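Local coordinates for uncharacterized protein YycE (Bacillus subtilis, PDB 1TWU) that is of unknown function but belongs to the vicinal oxygen chelate superfamily and is a putative glyoxalase or fosfomycin resistance protein, at the interface of chains A and B. Numbering follows the deposited sequence. Chains: chain A/B, Hypothetical protein yycE.

The interface of chains A and B. Residues chain A 80-83, 126; chain B 12-15.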
loop_
_atom_site.group_PDB
_atom_site.type_symbol
_atom_site.label_atom_id
_atom_site.label_comp_id
_atom_site.label_asym_id
_atom_site.label_seq_id
_atom_site.Cartn_x
_atom_site.Cartn_y
_atom_site.Cartn_z
ATOM N N LEU A 80 4.901 -6.498 1.050
ATOM C CA LEU A 80 5.565 -5.951 -0.128
ATOM C C LEU A 80 4.901 -4.781 -0.861
ATOM O O LEU A 80 3.711 -4.494 -0.698
ATOM C CB LEU A 80 5.739 -7.066 -1.168
ATOM C CG LEU A 80 6.505 -8.388 -1.013
ATOM C CD1 LEU A 80 7.037 -8.585 0.388
ATOM C CD2 LEU A 80 5.579 -9.528 -1.437
ATOM N N LEU A 81 5.718 -4.123 -1.678
ATOM C CA LEU A 81 5.294 -3.053 -2.577
ATOM C C LEU A 81 5.963 -3.549 -3.855
ATOM O O LEU A 81 7.185 -3.499 -3.980
ATOM C CB LEU A 81 5.860 -1.681 -2.191
ATOM C CG LEU A 81 5.603 -0.617 -3.277
ATOM C CD1 LEU A 81 4.116 -0.537 -3.583
ATOM C CD2 LEU A 81 6.116 0.745 -2.834
ATOM N N VAL A 82 5.169 -4.060 -4.786
ATOM C CA VAL A 82 5.720 -4.604 -6.015
ATOM C C VAL A 82 5.595 -3.719 -7.253
ATOM O O VAL A 82 4.507 -3.260 -7.610
ATOM C CB VAL A 82 5.085 -5.974 -6.346
ATOM C CG1 VAL A 82 5.847 -6.631 -7.490
ATOM C CG2 VAL A 82 5.090 -6.869 -5.118
ATOM N N PHE A 83 6.732 -3.485 -7.902
ATOM C CA PHE A 83 6.783 -2.703 -9.127
ATOM C C PHE A 83 7.038 -3.697 -10.254
ATOM O O PHE A 83 8.073 -4.360 -10.262
ATOM C CB PHE A 83 7.940 -1.706 -9.081
ATOM C CG PHE A 83 7.678 -0.493 -8.228
ATOM C CD1 PHE A 83 6.775 0.485 -8.642
ATOM C CD2 PHE A 83 8.358 -0.313 -7.023
ATOM C CE1 PHE A 83 6.558 1.626 -7.872
ATOM C CE2 PHE A 83 8.146 0.824 -6.245
ATOM C CZ PHE A 83 7.244 1.797 -6.671
ATOM N N TRP A 126 10.527 -2.115 4.686
ATOM C CA TRP A 126 9.425 -2.469 3.806
ATOM C C TRP A 126 10.109 -3.118 2.605
ATOM O O TRP A 126 11.143 -2.631 2.151
ATOM C CB TRP A 126 8.645 -1.219 3.382
ATOM C CG TRP A 126 7.278 -1.528 2.814
ATOM C CD1 TRP A 126 6.571 -2.700 2.950
ATOM C CD2 TRP A 126 6.435 -0.641 2.065
ATOM N NE1 TRP A 126 5.349 -2.591 2.333
ATOM C CE2 TRP A 126 5.239 -1.341 1.782
ATOM C CE3 TRP A 126 6.573 0.678 1.609
ATOM C CZ2 TRP A 126 4.186 -0.762 1.063
ATOM C CZ3 TRP A 126 5.526 1.253 0.898
ATOM C CH2 TRP A 126 4.350 0.532 0.632
ATOM N N GLN B 12 2.511 -2.493 -13.725
ATOM C CA GLN B 12 1.509 -2.677 -12.689
ATOM C C GLN B 12 2.123 -2.396 -11.328
ATOM O O GLN B 12 3.342 -2.319 -11.203
ATOM C CB GLN B 12 1.045 -4.128 -12.727
ATOM C CG GLN B 12 -0.430 -4.336 -12.747
ATOM C CD GLN B 12 -0.783 -5.781 -13.022
ATOM O OE1 GLN B 12 -0.394 -6.688 -12.277
ATOM N NE2 GLN B 12 -1.522 -6.007 -14.102
ATOM N N ILE B 13 1.276 -2.247 -10.317
ATOM C CA ILE B 13 1.740 -2.017 -8.954
ATOM C C ILE B 13 0.885 -2.847 -8.006
ATOM O O ILE B 13 -0.347 -2.861 -8.105
ATOM C CB ILE B 13 1.664 -0.528 -8.546
ATOM C CG1 ILE B 13 2.602 0.292 -9.426
ATOM C CG2 ILE B 13 2.088 -0.360 -7.084
ATOM C CD1 ILE B 13 2.632 1.751 -9.069
ATOM N N ARG B 14 1.557 -3.549 -7.101
ATOM C CA ARG B 14 0.892 -4.406 -6.137
ATOM C C ARG B 14 1.322 -4.140 -4.698
ATOM O O ARG B 14 2.509 -3.959 -4.414
ATOM C CB ARG B 14 1.168 -5.879 -6.471
ATOM C CG ARG B 14 0.679 -6.860 -5.406
ATOM C CD ARG B 14 1.063 -8.296 -5.715
ATOM N NE ARG B 14 0.341 -8.820 -6.874
ATOM C CZ ARG B 14 0.499 -10.043 -7.379
ATOM N NH1 ARG B 14 1.360 -10.889 -6.830
ATOM N NH2 ARG B 14 -0.206 -10.422 -8.436
ATOM N N ILE B 15 0.338 -4.100 -3.803
ATOM C CA ILE B 15 0.576 -3.939 -2.371
ATOM C C ILE B 15 0.260 -5.335 -1.854
ATOM O O ILE B 15 -0.891 -5.777 -1.934
ATOM C CB ILE B 15 -0.411 -2.959 -1.720
ATOM C CG1 ILE B 15 -0.205 -1.555 -2.282
ATOM C CG2 ILE B 15 -0.209 -2.946 -0.215
ATOM C CD1 ILE B 15 1.139 -0.946 -1.918
#
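A:Val82 and B:Arg14 pair through their backbones, A:Val82 N donating to B:Arg14 O at 2.7 Å and B:Arg14 N to A:Val82 O at 3.0 Å, and so join strand 80-84 of chain A to strand 12-18 of chain B in antiparallel fashion. In this protein of the vicinal oxygen chelate (VOC) family, the pairing runs a sheet across the two chains. It continues to A:Leu81 with B:Ile15 and to A:Phe83 with B:Ile13.

A:Leu81, A:Phe83, B:Ile13 and B:Ile15 lie on the same face of the paired strands here. A:Leu81 has CG anti to the backbone N (chi1 170°), and its CD1 turns toward chain B. That methyl meets B:Ile15 CD1 tip to tip at 3.4 Å, a tight contact, with the two side chains approaching at a slant. The same CD1 lies 4.0 Å from B:Ile13 CG2, so it touches both isoleucines. B:Ile13 holds CG1 anti to the carbonyl carbon (chi1 -64°), and its other branch, CG2, faces A:Leu81. Its CD1 comes within 4.1 Å of A:Phe83 CE1. These two side chains run alongside each other and point the same way. Within chain A, the CB of A:Leu81 sits over one face of the A:Trp126 ring, toward the rim. The indole thus backs the leucine.

On the opposite face, A:Val82 CB and B:Arg14 CB meet at 3.9 Å.

The whole interface is two-fold symmetric, so this patch recurs with the chains exchanged. The assembly is a dimer as deposited; the structure alone does not show that it forms in solution.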